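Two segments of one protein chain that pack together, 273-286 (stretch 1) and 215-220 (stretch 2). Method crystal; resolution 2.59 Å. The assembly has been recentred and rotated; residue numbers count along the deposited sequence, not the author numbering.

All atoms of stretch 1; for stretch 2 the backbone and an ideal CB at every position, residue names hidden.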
# COMPACT_ATOMS: atom_id res chain seq x y z
N PRO A 273 -16.80 -10.42 10.02
CA PRO A 273 -17.37 -11.30 9.00
C PRO A 273 -17.04 -10.87 7.56
O PRO A 273 -16.89 -11.73 6.69
CB PRO A 273 -18.88 -11.22 9.25
CG PRO A 273 -18.98 -10.89 10.68
CD PRO A 273 -17.82 -10.02 11.01
N LYS A 274 -16.97 -9.57 7.30
CA LYS A 274 -16.66 -9.13 5.95
C LYS A 274 -15.20 -9.44 5.59
O LYS A 274 -14.92 -9.97 4.50
CB LYS A 274 -16.98 -7.65 5.78
CG LYS A 274 -16.87 -7.17 4.34
CD LYS A 274 -17.86 -7.88 3.41
CE LYS A 274 -18.00 -7.17 2.05
NZ LYS A 274 -18.78 -7.89 0.99
N ALA A 275 -14.27 -9.13 6.50
CA ALA A 275 -12.86 -9.49 6.33
C ALA A 275 -12.73 -11.00 6.05
O ALA A 275 -12.00 -11.44 5.14
CB ALA A 275 -12.04 -9.09 7.57
N LYS A 276 -13.45 -11.77 6.86
CA LYS A 276 -13.42 -13.20 6.78
C LYS A 276 -13.91 -13.63 5.39
O LYS A 276 -13.28 -14.45 4.70
CB LYS A 276 -14.28 -13.79 7.90
CG LYS A 276 -13.80 -15.12 8.37
CD LYS A 276 -14.76 -15.91 9.26
CE LYS A 276 -14.96 -15.33 10.65
NZ LYS A 276 -15.55 -16.42 11.52
N TYR A 277 -14.98 -12.99 4.94
CA TYR A 277 -15.61 -13.35 3.66
C TYR A 277 -14.72 -13.04 2.45
O TYR A 277 -14.44 -13.93 1.63
CB TYR A 277 -16.95 -12.61 3.53
CG TYR A 277 -17.65 -12.83 2.22
CD1 TYR A 277 -17.62 -11.87 1.20
CD2 TYR A 277 -18.38 -13.99 2.00
CE1 TYR A 277 -18.28 -12.07 -0.01
CE2 TYR A 277 -19.04 -14.21 0.80
CZ TYR A 277 -18.99 -13.25 -0.19
OH TYR A 277 -19.66 -13.51 -1.37
N LEU A 278 -14.26 -11.79 2.37
CA LEU A 278 -13.36 -11.33 1.31
C LEU A 278 -12.11 -12.17 1.26
O LEU A 278 -11.71 -12.62 0.18
CB LEU A 278 -12.98 -9.86 1.51
CG LEU A 278 -14.13 -8.88 1.26
CD1 LEU A 278 -13.71 -7.46 1.61
CD2 LEU A 278 -14.56 -8.96 -0.19
N PHE A 279 -11.48 -12.40 2.40
CA PHE A 279 -10.26 -13.19 2.35
C PHE A 279 -10.53 -14.62 1.87
O PHE A 279 -9.84 -15.09 0.97
CB PHE A 279 -9.58 -13.25 3.72
CG PHE A 279 -8.25 -13.96 3.69
CD1 PHE A 279 -7.07 -13.24 3.57
CD2 PHE A 279 -8.18 -15.34 3.80
CE1 PHE A 279 -5.84 -13.89 3.55
CE2 PHE A 279 -6.97 -16.00 3.76
CZ PHE A 279 -5.79 -15.27 3.64
N ASP A 280 -11.54 -15.28 2.44
CA ASP A 280 -11.81 -16.68 2.08
C ASP A 280 -12.06 -16.79 0.59
O ASP A 280 -11.46 -17.64 -0.10
CB ASP A 280 -13.02 -17.24 2.83
CG ASP A 280 -12.75 -17.39 4.32
OD1 ASP A 280 -11.56 -17.44 4.71
OD2 ASP A 280 -13.74 -17.49 5.09
N LEU A 281 -12.92 -15.91 0.09
CA LEU A 281 -13.28 -15.89 -1.32
C LEU A 281 -12.06 -15.60 -2.22
O LEU A 281 -11.83 -16.32 -3.20
CB LEU A 281 -14.39 -14.87 -1.55
CG LEU A 281 -15.44 -15.25 -2.59
CD1 LEU A 281 -15.82 -16.71 -2.46
CD2 LEU A 281 -16.65 -14.39 -2.40
N ALA A 282 -11.32 -14.53 -1.91
CA ALA A 282 -10.16 -14.14 -2.72
C ALA A 282 -9.12 -15.25 -2.75
O ALA A 282 -8.75 -15.73 -3.81
CB ALA A 282 -9.52 -12.86 -2.19
N TYR A 283 -8.70 -15.70 -1.57
CA TYR A 283 -7.67 -16.71 -1.49
C TYR A 283 -8.12 -17.96 -2.24
O TYR A 283 -7.37 -18.50 -3.06
CB TYR A 283 -7.33 -17.04 -0.04
CG TYR A 283 -6.18 -18.04 0.12
CD1 TYR A 283 -6.40 -19.42 -0.01
CD2 TYR A 283 -4.89 -17.61 0.39
CE1 TYR A 283 -5.37 -20.33 0.13
CE2 TYR A 283 -3.84 -18.51 0.53
CZ TYR A 283 -4.09 -19.87 0.40
OH TYR A 283 -3.05 -20.77 0.54
N LYS A 284 -9.34 -18.41 -1.99
CA LYS A 284 -9.77 -19.64 -2.65
C LYS A 284 -9.78 -19.48 -4.16
O LYS A 284 -9.37 -20.38 -4.88
CB LYS A 284 -11.16 -20.07 -2.18
CG LYS A 284 -11.69 -21.25 -2.96
CD LYS A 284 -12.85 -21.91 -2.24
CE LYS A 284 -13.63 -20.90 -1.41
NZ LYS A 284 -14.79 -21.55 -0.75
N LYS A 285 -10.20 -18.31 -4.65
CA LYS A 285 -10.20 -18.13 -6.09
C LYS A 285 -8.82 -17.98 -6.72
O LYS A 285 -8.62 -18.40 -7.86
CB LYS A 285 -11.06 -16.93 -6.50
CG LYS A 285 -12.56 -17.12 -6.29
CD LYS A 285 -13.29 -16.01 -7.00
CE LYS A 285 -14.70 -15.80 -6.56
NZ LYS A 285 -15.22 -14.61 -7.30
N ALA A 286 -7.85 -17.42 -5.99
CA ALA A 286 -6.62 -16.96 -6.64
C ALA A 286 -5.39 -17.80 -6.31
O ALA A 286 -4.33 -17.66 -6.95
CB ALA A 286 -6.38 -15.52 -6.29
N UNK A 215 -21.98 -9.20 -8.02
CA UNK A 215 -22.41 -10.58 -7.84
C UNK A 215 -21.86 -11.25 -6.57
O UNK A 215 -22.63 -11.64 -5.66
CB UNK A 215 -21.99 -11.40 -9.06
N UNK A 216 -20.53 -11.31 -6.50
CA UNK A 216 -19.82 -12.03 -5.45
C UNK A 216 -19.70 -11.21 -4.16
O UNK A 216 -19.27 -11.70 -3.11
CB UNK A 216 -18.43 -12.43 -5.94
N UNK A 217 -20.10 -9.94 -4.27
CA UNK A 217 -19.96 -8.95 -3.21
C UNK A 217 -18.51 -8.68 -2.88
O UNK A 217 -18.18 -8.35 -1.73
CB UNK A 217 -20.70 -9.41 -1.95
N UNK A 218 -17.64 -8.82 -3.88
CA UNK A 218 -16.23 -8.46 -3.76
C UNK A 218 -15.99 -7.04 -4.31
O UNK A 218 -16.75 -6.55 -5.15
CB UNK A 218 -15.36 -9.48 -4.50
N UNK A 219 -14.92 -6.38 -3.86
CA UNK A 219 -14.66 -5.02 -4.34
C UNK A 219 -14.09 -4.99 -5.75
O UNK A 219 -13.04 -5.55 -6.02
CB UNK A 219 -13.70 -4.31 -3.39
N UNK A 220 -14.83 -4.33 -6.63
CA UNK A 220 -14.48 -4.17 -8.03
C UNK A 220 -13.67 -2.88 -8.17
O UNK A 220 -13.81 -1.97 -7.35
CB UNK A 220 -15.73 -4.14 -8.92

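Stretch 1 is a helix that turns one side to a short irregular segment, and what it offers there is a row about three turns long: Lys274, Tyr277, Leu278, Leu281 and Lys285. Two of these are amines and one a phenol, so backbone oxygens and acids should be welcome opposite them.

Position 215 is a weak test. Its ideal CB has no atom of the helix within 5.5 Å, so this contact asks nothing of it, and almost any residue comfortable in a loop would do. It is Asn215, which makes no contact with the helix.

At position 216 the backbone does the first work. Its carbonyl O lies 2.5 Å from Tyr277 OH, near the plane of the ring, and accepts a hydrogen bond from the phenol whatever the side chain may be. The CA-to-CB bond points sideways, with the ideal CB 4.1 Å from Lys285 NZ and 4.4 Å from Leu281 CD2. A small residue fits easily; a polar one, Ser, Thr, Asn or Asp, could also answer the nearby amine. The deposited residue is Ser216. Its hydroxyl does not bond to the lysine but turns along its own segment, OG donating to OE1 of residue 218 at 2.7 Å.

Position 217 has phi/psi of 64/30, the left-handed region, where Gly is easiest and Asn and Asp are the usual alternatives. Again a carbonyl is spoken for: O of 217 accepts from Lys274 NZ at 2.8 Å. CA-to-CB points toward the helix, and the ideal CB sits 3.8 Å from Lys274 NZ and 4.1 Å from Tyr277 CE1, so a side chain would add cover over the lysine end and the ring. Asn217 suits both the backbone and the site: its CB packs near Lys274 NZ and Tyr277.

Position 218 is the closest in backbone register, the CA of 218 lying 6.5 Å from Leu278 CA. The bond to CB runs sideways, yet the ideal CB is 4.4 Å from Leu278 CD2 and 5.5 Å from Leu281 CD2, with Lys285 NZ further along. The site therefore wants an apolar stem and, at reach, a negative end; Met, Leu or Gln could fill the space, but an acid with a long enough stem would also meet the charge. Glu218 has chi1 m and is extended at chi2, which is t, laying CG 4.0 Å from Leu281 CD2 and carrying OE1 to 2.7 Å from Lys285 NZ, a salt bridge. Since OE1 also takes the Ser216 hydroxyl, one oxygen ties the loop to itself and to the helix; OE2 is bonded elsewhere in the structure.

At 219 the ideal CB finds no helix atom within 5.5 Å, and the phi/psi of -76/120 admits most residues, beta-branched ones included. Val219 keeps a looser contact, its backbone N 4.5 Å from Leu278 CD2.

Position 220 is out of reach, so the helix cannot select it; Trp220 makes no contact here.

Stretch 2 215-220: NSNEVW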
# COMPACT_ATOMS: atom_id res chain seq x y z
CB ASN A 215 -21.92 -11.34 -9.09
CG ASN A 215 -22.75 -11.02 -10.34
OD1 ASN A 215 -22.25 -10.47 -11.32
ND2 ASN A 215 -23.97 -11.58 -10.38
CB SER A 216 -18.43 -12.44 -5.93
OG SER A 216 -17.75 -11.32 -6.50
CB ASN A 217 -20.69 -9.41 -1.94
CG ASN A 217 -22.17 -9.68 -2.18
OD1 ASN A 217 -22.88 -8.86 -2.77
ND2 ASN A 217 -22.64 -10.83 -1.71
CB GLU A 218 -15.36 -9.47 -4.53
CG GLU A 218 -15.46 -10.89 -4.04
CD GLU A 218 -14.72 -11.87 -4.96
OE1 GLU A 218 -15.30 -12.31 -5.98
OE2 GLU A 218 -13.55 -12.21 -4.67
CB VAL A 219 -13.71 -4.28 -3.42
CG1 VAL A 219 -13.73 -2.82 -3.77
CG2 VAL A 219 -14.12 -4.51 -1.97
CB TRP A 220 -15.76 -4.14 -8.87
CG TRP A 220 -15.58 -4.09 -10.35
CD1 TRP A 220 -15.70 -2.99 -11.16
CD2 TRP A 220 -15.30 -5.20 -11.21
NE1 TRP A 220 -15.47 -3.35 -12.47
CE2 TRP A 220 -15.23 -4.70 -12.53
CE3 TRP A 220 -15.08 -6.56 -11.00
CZ2 TRP A 220 -14.95 -5.51 -13.63
CZ3 TRP A 220 -14.80 -7.37 -12.09
CH2 TRP A 220 -14.74 -6.84 -13.38
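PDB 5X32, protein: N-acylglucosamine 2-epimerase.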